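Local structure of L-ribulose 3-epimerase (Methylomonas sp. DH-1, 7CJ7) at residues V153-R156 / Y157-N160; D185-H188 / M189-E193. The protein catalyses the C3 epimerisation of ketoses in a manganese-dependent reaction, with its highest activity on L-ribulose, and works as a homodimer. All coordinates share one frame; numbering follows the deposited sequence.

Contact 1 of 2, residues V153-R156 / Y157-N160; sequences VVNR and YETN. With SOL (L-sorbose), chain C.
Asn155 holds Tyr157, Glu158 and Thr159 in a tight turn through its two carbonyl oxygens. Its OD1 accepts from Tyr157 N at 2.8 Å, in the plane of the amide, and closes an Asx turn. With CG held between the backbone N and the carbonyl carbon (chi1 71°), the amide folds back over its own chain to make this bond. The backbone O of Asn155 is gripped twice: Glu158 N, at 2.9 Å, closes a type I beta turn and comes from above the carbonyl plane, while Thr159 N, at 3.2 Å, meets it almost head-on.

Apolar contacts come in two groups. Arg156 runs alongside Tyr157 and lays CG over one face of the ring, a CH-pi contact 3.9 Å from the centroid. Separately, Val154 CG2 presses on Thr159 CG2 at 3.4 Å, tighter than usual for two methyls, and also touches Glu158 CB.

The polar ends find partners beyond the turn. Arg156 NH1 and Tyr157 OH share a water, while Arg156 NE forms a salt bridge with Glu192 and Tyr157 OH bonds to Glu158 of the second subunit. The extended side chain of Glu158 reaches the sugar, and Glu158 OE1 takes a very short hydrogen bond of 2.5 Å from L-sorbose O1. Glu158 OE2 is bonded by Tyr157 of the second subunit, so the dimer interface probably helps to position a substrate-binding carboxylate.

The turn belongs to the loop that follows barrel strand 148-152 and precedes helix 165-175, with helix 186-192 against its Val154, Asn155 and Glu158 side chains.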
loop_
_atom_site.group_PDB
_atom_site.type_symbol
_atom_site.label_atom_id
_atom_site.label_comp_id
_atom_site.label_asym_id
_atom_site.label_seq_id
_atom_site.Cartn_x
_atom_site.Cartn_y
_atom_site.Cartn_z
ATOM N N VAL A 153 -7.668 -9.095 -7.144
ATOM C CA VAL A 153 -7.955 -8.120 -6.057
ATOM C C VAL A 153 -6.632 -7.470 -5.663
ATOM O O VAL A 153 -5.687 -8.192 -5.318
ATOM C CB VAL A 153 -8.617 -8.836 -4.870
ATOM C CG1 VAL A 153 -8.843 -7.878 -3.714
ATOM C CG2 VAL A 153 -9.907 -9.510 -5.311
ATOM N N VAL A 154 -6.541 -6.153 -5.736
ATOM C CA VAL A 154 -5.274 -5.474 -5.368
ATOM C C VAL A 154 -5.599 -4.372 -4.369
ATOM O O VAL A 154 -6.787 -4.061 -4.152
ATOM C CB VAL A 154 -4.521 -4.937 -6.597
ATOM C CG1 VAL A 154 -4.049 -6.066 -7.500
ATOM C CG2 VAL A 154 -5.367 -3.931 -7.362
ATOM N N ASN A 155 -4.563 -3.809 -3.771
ATOM C CA ASN A 155 -4.730 -2.868 -2.641
ATOM C C ASN A 155 -5.271 -1.532 -3.166
ATOM O O ASN A 155 -5.293 -1.287 -4.399
ATOM C CB ASN A 155 -3.429 -2.752 -1.840
ATOM C CG ASN A 155 -2.344 -2.008 -2.577
ATOM O OD1 ASN A 155 -2.515 -0.833 -2.870
ATOM N ND2 ASN A 155 -1.234 -2.678 -2.878
ATOM N N ARG A 156 -5.669 -0.685 -2.230
ATOM C CA ARG A 156 -6.308 0.635 -2.451
ATOM C C ARG A 156 -5.434 1.528 -3.344
ATOM O O ARG A 156 -6.004 2.381 -4.052
ATOM C CB ARG A 156 -6.533 1.289 -1.088
ATOM C CG ARG A 156 -5.239 1.580 -0.336
ATOM C CD ARG A 156 -5.455 1.939 1.122
ATOM N NE ARG A 156 -6.133 0.877 1.847
ATOM C CZ ARG A 156 -6.707 1.032 3.028
ATOM N NH1 ARG A 156 -6.667 2.208 3.624
ATOM N NH2 ARG A 156 -7.324 0.016 3.610
ATOM N N TYR A 157 -4.109 1.399 -3.300
ATOM C CA TYR A 157 -3.212 2.284 -4.090
ATOM C C TYR A 157 -3.143 1.814 -5.555
ATOM O O TYR A 157 -2.536 2.530 -6.358
ATOM C CB TYR A 157 -1.812 2.363 -3.469
ATOM C CG TYR A 157 -1.775 2.767 -2.017
ATOM C CD1 TYR A 157 -1.923 4.088 -1.624
ATOM C CD2 TYR A 157 -1.555 1.823 -1.029
ATOM C CE1 TYR A 157 -1.867 4.458 -0.290
ATOM C CE2 TYR A 157 -1.509 2.170 0.311
ATOM C CZ TYR A 157 -1.649 3.498 0.682
ATOM O OH TYR A 157 -1.586 3.849 1.995
ATOM N N GLU A 158 -3.733 0.659 -5.894
ATOM C CA GLU A 158 -3.600 0.040 -7.242
ATOM C C GLU A 158 -4.960 -0.139 -7.940
ATOM O O GLU A 158 -4.951 -0.337 -9.164
ATOM C CB GLU A 158 -2.820 -1.271 -7.141
ATOM C CG GLU A 158 -1.362 -1.077 -6.731
ATOM C CD GLU A 158 -0.513 -2.337 -6.835
ATOM O OE1 GLU A 158 -0.897 -3.231 -7.615
ATOM O OE2 GLU A 158 0.508 -2.444 -6.110
ATOM N N THR A 159 -6.080 -0.074 -7.210
ATOM C CA THR A 159 -7.453 -0.015 -7.789
ATOM C C THR A 159 -8.413 0.620 -6.792
ATOM O O THR A 159 -8.182 0.510 -5.569
ATOM C CB THR A 159 -8.035 -1.383 -8.177
ATOM O OG1 THR A 159 -9.260 -1.150 -8.873
ATOM C CG2 THR A 159 -8.352 -2.274 -7.002
ATOM N N ASN A 160 -9.477 1.221 -7.304
ATOM C CA ASN A 160 -10.578 1.738 -6.461
ATOM C C ASN A 160 -11.826 0.865 -6.645
ATOM O O ASN A 160 -12.855 1.229 -6.084
ATOM C CB ASN A 160 -10.806 3.229 -6.724
ATOM C CG ASN A 160 -11.298 3.537 -8.121
ATOM O OD1 ASN A 160 -11.483 2.637 -8.930
ATOM N ND2 ASN A 160 -11.496 4.814 -8.411
HETATM C C1 SOL C . 0.283 -5.770 -9.111
HETATM O O1 SOL C . 0.543 -5.235 -7.834
HETATM C C2 SOL C . 0.259 -7.265 -9.094
HETATM O O2 SOL C . 0.062 -7.869 -8.053
HETATM C C3 SOL C . 0.538 -8.009 -10.392
HETATM O O3 SOL C . 0.057 -9.332 -10.328
HETATM C C4 SOL C . -0.062 -7.281 -11.590
HETATM O O4 SOL C . -1.481 -7.208 -11.438
HETATM C C5 SOL C . 0.245 -7.952 -12.931
HETATM O O5 SOL C . -0.504 -7.310 -13.962
HETATM C C6 SOL C . 1.712 -7.920 -13.303
HETATM O O6 SOL C . 1.932 -8.603 -14.540
HETATM O O HOH W 1 -4.351 4.398 3.172
#

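Contact 2 of 2, residues D185-H188 / M189-E193. With MN (manganese (II) ion), chain D; SOL (L-sorbose), chain C.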
loop_
_atom_site.group_PDB
_atom_site.type_symbol
_atom_site.label_atom_id
_atom_site.label_comp_id
_atom_site.label_asym_id
_atom_site.label_seq_id
_atom_site.Cartn_x
_atom_site.Cartn_y
_atom_site.Cartn_z
ATOM N N ASP A 185 -3.800 -12.359 -4.110
ATOM C CA ASP A 185 -2.344 -12.072 -4.068
ATOM C C ASP A 185 -1.981 -11.756 -2.616
ATOM O O ASP A 185 -2.539 -10.788 -2.065
ATOM C CB ASP A 185 -2.022 -10.934 -5.034
ATOM C CG ASP A 185 -0.555 -10.542 -5.068
ATOM O OD1 ASP A 185 0.085 -10.590 -4.019
ATOM O OD2 ASP A 185 -0.087 -10.184 -6.150
ATOM N N THR A 186 -1.108 -12.552 -1.999
ATOM C CA THR A 186 -0.833 -12.453 -0.542
ATOM C C THR A 186 -0.297 -11.054 -0.199
ATOM O O THR A 186 -0.543 -10.596 0.922
ATOM C CB THR A 186 0.106 -13.563 -0.067
ATOM O OG1 THR A 186 1.326 -13.510 -0.811
ATOM C CG2 THR A 186 -0.528 -14.932 -0.198
ATOM N N TYR A 187 0.434 -10.404 -1.104
ATOM C CA TYR A 187 0.969 -9.038 -0.868
ATOM C C TYR A 187 -0.198 -8.069 -0.644
ATOM O O TYR A 187 -0.174 -7.272 0.308
ATOM C CB TYR A 187 1.849 -8.580 -2.031
ATOM C CG TYR A 187 2.097 -7.095 -2.057
ATOM C CD1 TYR A 187 2.986 -6.497 -1.185
ATOM C CD2 TYR A 187 1.439 -6.279 -2.961
ATOM C CE1 TYR A 187 3.206 -5.128 -1.199
ATOM C CE2 TYR A 187 1.656 -4.910 -2.991
ATOM C CZ TYR A 187 2.563 -4.337 -2.125
ATOM O OH TYR A 187 2.780 -2.988 -2.142
ATOM N N HIS A 188 -1.200 -8.118 -1.521
ATOM C CA HIS A 188 -2.391 -7.234 -1.449
ATOM C C HIS A 188 -3.258 -7.611 -0.246
ATOM O O HIS A 188 -3.778 -6.698 0.418
ATOM C CB HIS A 188 -3.139 -7.264 -2.781
ATOM C CG HIS A 188 -2.319 -6.730 -3.905
ATOM N ND1 HIS A 188 -1.922 -5.410 -3.960
ATOM C CD2 HIS A 188 -1.820 -7.332 -5.008
ATOM C CE1 HIS A 188 -1.220 -5.222 -5.063
ATOM N NE2 HIS A 188 -1.149 -6.385 -5.722
ATOM N N MET A 189 -3.402 -8.906 0.030
ATOM C CA MET A 189 -4.244 -9.417 1.139
ATOM C C MET A 189 -3.668 -8.918 2.467
ATOM O O MET A 189 -4.450 -8.600 3.382
ATOM C CB MET A 189 -4.271 -10.947 1.148
ATOM C CG MET A 189 -4.894 -11.550 -0.083
ATOM S SD MET A 189 -4.800 -13.351 -0.044
ATOM C CE MET A 189 -5.861 -13.703 1.358
ATOM N N ASN A 190 -2.339 -8.851 2.547
ATOM C CA ASN A 190 -1.605 -8.455 3.776
ATOM C C ASN A 190 -2.052 -7.047 4.190
ATOM O O ASN A 190 -2.077 -6.753 5.399
ATOM C CB ASN A 190 -0.092 -8.526 3.565
ATOM C CG ASN A 190 0.663 -8.150 4.818
ATOM O OD1 ASN A 190 0.485 -8.780 5.862
ATOM N ND2 ASN A 190 1.445 -7.086 4.743
ATOM N N ILE A 191 -2.404 -6.210 3.214
ATOM C CA ILE A 191 -2.848 -4.812 3.461
ATOM C C ILE A 191 -4.346 -4.817 3.800
ATOM O O ILE A 191 -4.698 -4.290 4.866
ATOM C CB ILE A 191 -2.496 -3.913 2.261
ATOM C CG1 ILE A 191 -0.981 -3.849 2.050
ATOM C CG2 ILE A 191 -3.101 -2.529 2.413
ATOM C CD1 ILE A 191 -0.558 -3.355 0.685
ATOM N N GLU A 192 -5.181 -5.464 2.986
ATOM C CA GLU A 192 -6.637 -5.158 2.906
ATOM C C GLU A 192 -7.507 -6.159 3.682
ATOM O O GLU A 192 -8.586 -5.752 4.108
ATOM C CB GLU A 192 -7.082 -5.085 1.445
ATOM C CG GLU A 192 -6.378 -4.019 0.624
ATOM C CD GLU A 192 -6.666 -2.569 0.989
ATOM O OE1 GLU A 192 -7.597 -2.319 1.792
ATOM O OE2 GLU A 192 -5.953 -1.690 0.474
ATOM N N GLU A 193 -7.072 -7.403 3.880
ATOM C CA GLU A 193 -7.957 -8.502 4.345
ATOM C C GLU A 193 -7.984 -8.595 5.878
ATOM O O GLU A 193 -6.961 -8.304 6.545
ATOM C CB GLU A 193 -7.502 -9.855 3.792
ATOM C CG GLU A 193 -7.518 -9.934 2.283
ATOM C CD GLU A 193 -8.881 -10.139 1.651
ATOM O OE1 GLU A 193 -9.804 -10.617 2.368
ATOM O OE2 GLU A 193 -9.014 -9.855 0.436
HETATM MN MN MN D . -0.042 -9.994 -8.149
HETATM C C1 SOL C . 0.283 -5.770 -9.111
HETATM O O1 SOL C . 0.543 -5.235 -7.834
HETATM C C2 SOL C . 0.259 -7.265 -9.094
HETATM O O2 SOL C . 0.062 -7.869 -8.053
HETATM C C3 SOL C . 0.538 -8.009 -10.392
HETATM O O3 SOL C . 0.057 -9.332 -10.328
HETATM C C4 SOL C . -0.062 -7.281 -11.590
HETATM O O4 SOL C . -1.481 -7.208 -11.438
HETATM C C5 SOL C . 0.245 -7.952 -12.931
HETATM O O5 SOL C . -0.504 -7.310 -13.962
HETATM C C6 SOL C . 1.712 -7.920 -13.303
HETATM O O6 SOL C . 1.932 -8.603 -14.540
HETATM O O HOH W 2 1.946 -6.067 1.965
#
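His188 CB lies against the backbone of the following residue, 3.3 Å from Met189 N, and the imidazole then heads for the sugar. The ring hangs from a CG set opposite the carbonyl carbon (chi1 -63°), and Tyr187 CD2 sits over the centre of one face, 3.5 Å above the plane. ND1 makes a weak hydrogen bond with Asn155 ND2, CD2 lies 3.6 Å from O2 of L-sorbose, CE1 faces O1, and at the tip NE2 donates to both oxygens, 2.9 Å to O1 and 3.0 Å to O2. The residue sits just past a strand-to-helix junction of the TIM barrel: Asp185 ends strand 180-185 and is the N-cap of helix 186-192, its OD1 accepting from Tyr187 N at 2.9 Å. Asp185 OD2 binds manganese at 2.0 Å, alongside Glu152, His211, Glu246 and sugar O2 and O3. With an alanine in place of His188, O1 and O2 would probably lose their shared donor, and the sugar's ketone end would be freer to shift. His188 O accepts from both Ile191 N and Glu192 N. Asn190 ND2 shares a water with Tyr187 O and also donates to Asn190 O of the second subunit.

Overall arrangement
In both contacts all the touching residues are buried. Contact 1 follows strand 148-152, and contact 2 starts on the last residue of the adjacent strand 180-185 in the parallel barrel. Their chemistry differs with their place: residues 153-160 form an irregular loop held by an Asx turn and a beta turn, whereas residues 185-193 form a short helix capped by the residue that binds the metal. Only contact 2 supplies a manganese ligand, but the two converge on O1 of the sugar, each bringing one polar side chain to it. They also touch directly, Val154 CG1 packing on the imidazole of His188 3.4 Å from NE2. Both reach the second subunit, placing the pocket beside the dimer interface.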